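Local atomic coordinates of 33-36 kDa outer membrane protein (Acinetobacter baumannii, PDB entry 6GIE), a protein that probably forms a channel across the outer membrane, as a porin-type beta-barrel through which small solutes would pass. Residues A47-F53 against A72-A78; S115-T121 against G134-E140. The contacts are given in a common frame with arbitrary orientation. Residues are numbered along the deposited sequence.

Contact 1: A47-F53 against A72-A78; sequences AQGTYYF and ASNVSVA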
loop_
_atom_site.group_PDB
_atom_site.type_symbol
_atom_site.label_atom_id
_atom_site.label_comp_id
_atom_site.label_asym_id
_atom_site.label_seq_id
_atom_site.Cartn_x
_atom_site.Cartn_y
_atom_site.Cartn_z
ATOM N N ALA A 47 4.556 0.926 12.624
ATOM C CA ALA A 47 4.508 -0.502 12.850
ATOM C C ALA A 47 3.067 -0.929 12.456
ATOM O O ALA A 47 2.104 -0.213 12.741
ATOM C CB ALA A 47 4.784 -0.796 14.311
ATOM N N GLN A 48 2.940 -2.063 11.779
ATOM C CA GLN A 48 1.659 -2.616 11.446
ATOM C C GLN A 48 1.701 -4.099 11.434
ATOM O O GLN A 48 2.738 -4.731 11.164
ATOM C CB GLN A 48 1.018 -2.067 10.117
ATOM C CG GLN A 48 1.796 -2.210 8.885
ATOM C CD GLN A 48 1.144 -1.595 7.599
ATOM O OE1 GLN A 48 -0.065 -1.653 7.363
ATOM N NE2 GLN A 48 1.994 -1.096 6.737
ATOM N N GLY A 49 0.540 -4.651 11.757
ATOM C CA GLY A 49 0.384 -6.094 11.832
ATOM C C GLY A 49 -0.752 -6.526 10.947
ATOM O O GLY A 49 -1.779 -5.908 10.965
ATOM N N THR A 50 -0.563 -7.592 10.192
ATOM C CA THR A 50 -1.636 -8.139 9.407
ATOM C C THR A 50 -1.940 -9.644 9.649
ATOM O O THR A 50 -1.061 -10.493 9.690
ATOM C CB THR A 50 -1.371 -7.833 7.898
ATOM O OG1 THR A 50 -1.121 -6.441 7.789
ATOM C CG2 THR A 50 -2.623 -8.137 7.075
ATOM N N TYR A 51 -3.206 -9.944 9.789
ATOM C CA TYR A 51 -3.660 -11.330 9.872
ATOM C C TYR A 51 -4.509 -11.705 8.643
ATOM O O TYR A 51 -5.564 -11.169 8.427
ATOM C CB TYR A 51 -4.485 -11.519 11.133
ATOM C CG TYR A 51 -5.109 -12.900 11.204
ATOM C CD1 TYR A 51 -4.314 -14.010 11.304
ATOM C CD2 TYR A 51 -6.490 -13.087 11.169
ATOM C CE1 TYR A 51 -4.851 -15.278 11.353
ATOM C CE2 TYR A 51 -7.029 -14.368 11.234
ATOM C CZ TYR A 51 -6.183 -15.455 11.310
ATOM O OH TYR A 51 -6.637 -16.752 11.387
ATOM N N TYR A 52 -4.042 -12.681 7.888
ATOM C CA TYR A 52 -4.751 -13.171 6.718
ATOM C C TYR A 52 -5.610 -14.321 7.155
ATOM O O TYR A 52 -5.193 -15.172 7.976
ATOM C CB TYR A 52 -3.768 -13.561 5.611
ATOM C CG TYR A 52 -2.911 -12.377 5.181
ATOM C CD1 TYR A 52 -3.327 -11.556 4.185
ATOM C CD2 TYR A 52 -1.694 -12.096 5.781
ATOM C CE1 TYR A 52 -2.635 -10.434 3.799
ATOM C CE2 TYR A 52 -0.923 -10.993 5.351
ATOM C CZ TYR A 52 -1.422 -10.154 4.337
ATOM O OH TYR A 52 -0.746 -9.042 3.844
ATOM N N PHE A 53 -6.847 -14.329 6.659
ATOM C CA PHE A 53 -7.808 -15.327 7.158
ATOM C C PHE A 53 -7.429 -16.673 6.608
ATOM O O PHE A 53 -7.776 -17.661 7.142
ATOM C CB PHE A 53 -9.223 -14.997 6.712
ATOM C CG PHE A 53 -9.731 -13.662 7.186
ATOM C CD1 PHE A 53 -9.100 -12.936 8.197
ATOM C CD2 PHE A 53 -10.902 -13.149 6.647
ATOM C CE1 PHE A 53 -9.604 -11.716 8.629
ATOM C CE2 PHE A 53 -11.389 -11.935 7.064
ATOM C CZ PHE A 53 -10.763 -11.228 8.054
ATOM N N ALA A 72 -6.233 -12.429 -0.676
ATOM C CA ALA A 72 -6.266 -12.837 0.723
ATOM C C ALA A 72 -6.966 -11.770 1.560
ATOM O O ALA A 72 -6.423 -10.681 1.844
ATOM C CB ALA A 72 -4.863 -13.040 1.204
ATOM N N SER A 73 -8.201 -12.081 1.951
ATOM C CA SER A 73 -8.899 -11.309 2.985
ATOM C C SER A 73 -8.074 -11.280 4.309
ATOM O O SER A 73 -7.343 -12.255 4.615
ATOM C CB SER A 73 -10.242 -11.955 3.264
ATOM O OG SER A 73 -10.966 -12.001 2.030
ATOM N N ASN A 74 -8.259 -10.191 5.049
ATOM C CA ASN A 74 -7.523 -9.908 6.215
ATOM C C ASN A 74 -8.003 -8.689 7.039
ATOM O O ASN A 74 -8.801 -7.817 6.597
ATOM C CB ASN A 74 -6.056 -9.616 5.797
ATOM C CG ASN A 74 -5.915 -8.320 5.052
ATOM O OD1 ASN A 74 -5.765 -7.281 5.681
ATOM N ND2 ASN A 74 -5.940 -8.362 3.691
ATOM N N VAL A 75 -7.420 -8.602 8.228
ATOM C CA VAL A 75 -7.530 -7.428 9.008
ATOM C C VAL A 75 -6.138 -7.069 9.435
ATOM O O VAL A 75 -5.272 -7.954 9.630
ATOM C CB VAL A 75 -8.364 -7.669 10.280
ATOM C CG1 VAL A 75 -7.761 -8.762 11.163
ATOM C CG2 VAL A 75 -8.470 -6.399 11.124
ATOM N N SER A 76 -5.987 -5.773 9.684
ATOM C CA SER A 76 -4.750 -5.149 9.885
ATOM C C SER A 76 -4.875 -4.113 10.970
ATOM O O SER A 76 -5.913 -3.493 11.095
ATOM C CB SER A 76 -4.319 -4.504 8.563
ATOM O OG SER A 76 -2.943 -4.435 8.615
ATOM N N VAL A 77 -3.812 -3.945 11.784
ATOM C CA VAL A 77 -3.772 -2.862 12.704
ATOM C C VAL A 77 -2.468 -2.100 12.512
ATOM O O VAL A 77 -1.472 -2.663 12.089
ATOM C CB VAL A 77 -3.904 -3.383 14.129
ATOM C CG1 VAL A 77 -5.352 -3.957 14.361
ATOM C CG2 VAL A 77 -2.775 -4.371 14.469
ATOM N N ALA A 78 -2.457 -0.810 12.823
ATOM C CA ALA A 78 -1.254 -0.032 12.656
ATOM C C ALA A 78 -1.166 1.037 13.718
ATOM O O ALA A 78 -2.166 1.447 14.276
ATOM C CB ALA A 78 -1.178 0.593 11.205
#

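Contact 2: S115-T121 against G134-E140; sequences SASYNHT and GDRYALE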
loop_
_atom_site.group_PDB
_atom_site.type_symbol
_atom_site.label_atom_id
_atom_site.label_comp_id
_atom_site.label_asym_id
_atom_site.label_seq_id
_atom_site.Cartn_x
_atom_site.Cartn_y
_atom_site.Cartn_z
ATOM N N SER A 115 -13.481 -2.845 1.307
ATOM C CA SER A 115 -12.533 -2.495 2.350
ATOM C C SER A 115 -13.100 -1.473 3.265
ATOM O O SER A 115 -13.947 -0.709 2.892
ATOM C CB SER A 115 -11.210 -1.983 1.790
ATOM O OG SER A 115 -11.216 -0.547 1.684
ATOM N N ALA A 116 -12.595 -1.503 4.494
ATOM C CA ALA A 116 -12.991 -0.603 5.566
ATOM C C ALA A 116 -11.741 -0.295 6.427
ATOM O O ALA A 116 -10.907 -1.198 6.687
ATOM C CB ALA A 116 -14.074 -1.259 6.427
ATOM N N SER A 117 -11.603 0.978 6.812
ATOM C CA SER A 117 -10.570 1.390 7.710
ATOM C C SER A 117 -10.964 2.582 8.524
ATOM O O SER A 117 -11.908 3.361 8.169
ATOM C CB SER A 117 -9.276 1.684 6.939
ATOM O OG SER A 117 -9.609 2.394 5.810
ATOM N N TYR A 118 -10.251 2.670 9.658
ATOM C CA TYR A 118 -10.479 3.667 10.680
ATOM C C TYR A 118 -9.138 4.026 11.313
ATOM O O TYR A 118 -8.343 3.133 11.565
ATOM C CB TYR A 118 -11.360 3.132 11.759
ATOM C CG TYR A 118 -11.489 4.100 12.922
ATOM C CD1 TYR A 118 -12.200 5.283 12.773
ATOM C CD2 TYR A 118 -10.913 3.829 14.173
ATOM C CE1 TYR A 118 -12.356 6.179 13.813
ATOM C CE2 TYR A 118 -11.030 4.730 15.218
ATOM C CZ TYR A 118 -11.761 5.900 15.030
ATOM O OH TYR A 118 -11.929 6.814 16.053
ATOM N N ASN A 119 -8.933 5.331 11.562
ATOM C CA ASN A 119 -7.712 5.875 12.139
ATOM C C ASN A 119 -8.099 6.912 13.103
ATOM O O ASN A 119 -8.982 7.736 12.839
ATOM C CB ASN A 119 -6.827 6.605 11.105
ATOM C CG ASN A 119 -6.310 5.691 10.049
ATOM O OD1 ASN A 119 -5.202 5.218 10.145
ATOM N ND2 ASN A 119 -7.126 5.413 9.043
ATOM N N HIS A 120 -7.380 6.922 14.196
ATOM C CA HIS A 120 -7.650 7.825 15.270
ATOM C C HIS A 120 -6.300 8.430 15.605
ATOM O O HIS A 120 -5.346 7.697 15.671
ATOM C CB HIS A 120 -8.203 7.020 16.452
ATOM C CG HIS A 120 -8.216 7.770 17.725
ATOM N ND1 HIS A 120 -9.166 8.727 18.005
ATOM C CD2 HIS A 120 -7.388 7.731 18.790
ATOM C CE1 HIS A 120 -8.941 9.236 19.206
ATOM N NE2 HIS A 120 -7.861 8.654 19.702
ATOM N N THR A 121 -6.248 9.745 15.797
ATOM C CA THR A 121 -5.022 10.514 15.919
ATOM C C THR A 121 -5.114 11.426 17.122
ATOM O O THR A 121 -6.151 12.054 17.333
ATOM C CB THR A 121 -4.789 11.383 14.666
ATOM O OG1 THR A 121 -4.542 10.529 13.532
ATOM C CG2 THR A 121 -3.580 12.344 14.854
ATOM N N GLY A 134 -9.147 14.096 15.745
ATOM C CA GLY A 134 -8.776 13.414 14.499
ATOM C C GLY A 134 -9.267 11.969 14.380
ATOM O O GLY A 134 -8.615 11.061 14.883
ATOM N N ASP A 135 -10.426 11.763 13.740
ATOM C CA ASP A 135 -10.989 10.428 13.448
ATOM C C ASP A 135 -11.381 10.397 11.966
ATOM O O ASP A 135 -12.295 11.140 11.533
ATOM C CB ASP A 135 -12.241 10.096 14.293
ATOM C CG ASP A 135 -11.909 9.567 15.751
ATOM O OD1 ASP A 135 -10.744 9.251 16.105
ATOM O OD2 ASP A 135 -12.847 9.461 16.567
ATOM N N ARG A 136 -10.715 9.529 11.204
ATOM C CA ARG A 136 -11.026 9.351 9.802
ATOM C C ARG A 136 -11.410 7.903 9.520
ATOM O O ARG A 136 -10.902 6.963 10.162
ATOM C CB ARG A 136 -9.823 9.764 8.945
ATOM C CG ARG A 136 -9.925 9.421 7.459
ATOM C CD ARG A 136 -9.029 10.287 6.558
ATOM N NE ARG A 136 -9.721 11.546 6.277
ATOM C CZ ARG A 136 -9.356 12.761 6.690
ATOM N NH1 ARG A 136 -8.229 12.963 7.383
ATOM N NH2 ARG A 136 -10.135 13.799 6.391
ATOM N N TYR A 137 -12.330 7.728 8.576
ATOM C CA TYR A 137 -12.643 6.406 8.070
ATOM C C TYR A 137 -12.781 6.379 6.576
ATOM O O TYR A 137 -13.044 7.394 5.965
ATOM C CB TYR A 137 -13.913 5.889 8.724
ATOM C CG TYR A 137 -15.234 6.497 8.287
ATOM C CD1 TYR A 137 -15.950 5.947 7.241
ATOM C CD2 TYR A 137 -15.777 7.608 8.934
ATOM C CE1 TYR A 137 -17.142 6.489 6.832
ATOM C CE2 TYR A 137 -16.990 8.150 8.545
ATOM C CZ TYR A 137 -17.671 7.580 7.495
ATOM O OH TYR A 137 -18.880 8.110 7.079
ATOM N N ALA A 138 -12.644 5.187 6.023
ATOM C CA ALA A 138 -12.807 4.934 4.612
ATOM C C ALA A 138 -13.453 3.582 4.422
ATOM O O ALA A 138 -13.197 2.627 5.203
ATOM C CB ALA A 138 -11.457 4.956 3.857
ATOM N N LEU A 139 -14.303 3.538 3.387
ATOM C CA LEU A 139 -14.875 2.316 2.840
ATOM C C LEU A 139 -14.700 2.305 1.316
ATOM O O LEU A 139 -14.750 3.384 0.692
ATOM C CB LEU A 139 -16.381 2.303 3.085
ATOM C CG LEU A 139 -16.818 2.399 4.519
ATOM C CD1 LEU A 139 -18.319 2.573 4.556
ATOM C CD2 LEU A 139 -16.381 1.141 5.261
ATOM N N GLU A 140 -14.545 1.106 0.739
ATOM C CA GLU A 140 -14.457 0.928 -0.683
ATOM C C GLU A 140 -15.161 -0.340 -1.008
ATOM O O GLU A 140 -15.174 -1.300 -0.225
ATOM C CB GLU A 140 -13.036 0.742 -1.246
ATOM C CG GLU A 140 -11.946 1.655 -0.763
ATOM C CD GLU A 140 -10.547 1.097 -1.116
ATOM O OE1 GLU A 140 -10.099 0.119 -0.442
ATOM O OE2 GLU A 140 -9.893 1.609 -2.067
HETATM O O HOH W 1 -11.026 1.280 3.531
#

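Contact 1: A47-F53 against A72-A78
In a porin-type beta-barrel, neighbouring antiparallel strands present one face to the interior and one to the surroundings, and strands 47-52 and 74-78 illustrate how the two faces are furnished differently. Their axes approach to 4.6 Å at 166°, and the mutual hydrogen bonds of Gly49 with Val77 and of Tyr51 with Val75 hold the backbones in register. One face carries Gln48, Thr50, Tyr52, Asn74, Ser76 and Ala78. Here Thr50, in the m rotamer, and Ser76, in t, bring their hydroxyls together in a hydrogen bond across a non-hydrogen-bonded pair, OG1 of Thr50 to OG of Ser76 2.8 Å. Asn74 adopts p, which turns its amide back along its own chain, ND2 bonding Ala72 O at 3.0 Å; the same nitrogen also reaches Glu102. Tyr52, in m, lays its ring beside Ala72 and Asn74. The other face is apolar and aromatic: Tyr51, in t, swings its ring away to meet Phe25, while Val75 and Val77 lean on Val99. At the corner, Phe53 N bonds Ser73 O at 3.0 Å, and the m rotamer folds the Phe53 ring back over strand 74-78, a CH-pi contact placing Asn74 CA 4.0 Å from the ring centroid.

Contact 2: S115-T121 against G134-E140
Strands 115-121 and 135-140 show the basic repeat of a beta-barrel wall, an antiparallel pair running at 178° with axes 4.6 Å apart at closest approach. Backbone hydrogen bonding comes first: Ser115 with Glu140, Ser117 with Ala138 and Asn119 with Arg136 each exchange two bonds of 2.8 to 3.0 Å between N and O atoms, and Thr121 N adds one to Gly134 O at 2.9 Å. Between these pairs, CA-H...O contacts fill in, such as Leu139 CA to Ser115 O at 3.2 Å. Apolar contact is modest, with Ala116 CB against Leu139 CD2 at 3.5 Å on the face that also bears Tyr118 and Tyr137. Polar side chains link the strands at both ends. His120 ND1 donates to Asp135 OD1 at 2.5 Å, while on the face of Ser115 and Ser117 a water bridges the two hydroxyls. Glu140 takes a second partner in Arg194, a salt bridge through OE2, and its other oxygen, OE1, accepts a very short 2.5 Å hydrogen bond from Ser115 OG.

A barrel wall is built by repeating one simple operation, pairing each strand antiparallel with the next, and the two contacts are separate instances of it within a single curled sheet. Contact 1 joins strands 43-52 and 74-83 and closes before contact 2, between strands 112-121 and 135-146, opens. Strand 94-105 fills the interval, pairing with 74-83 on one edge and 112-121 on the other; Val99 and Lys100 meet side chains of both contacts. The contact centres lie 15 Å apart, with nearest atoms about 6 Å apart and no direct touch. Continuity through the intervening strand thus makes them parts of one wall, consistent with a channel enclosed by the barrel.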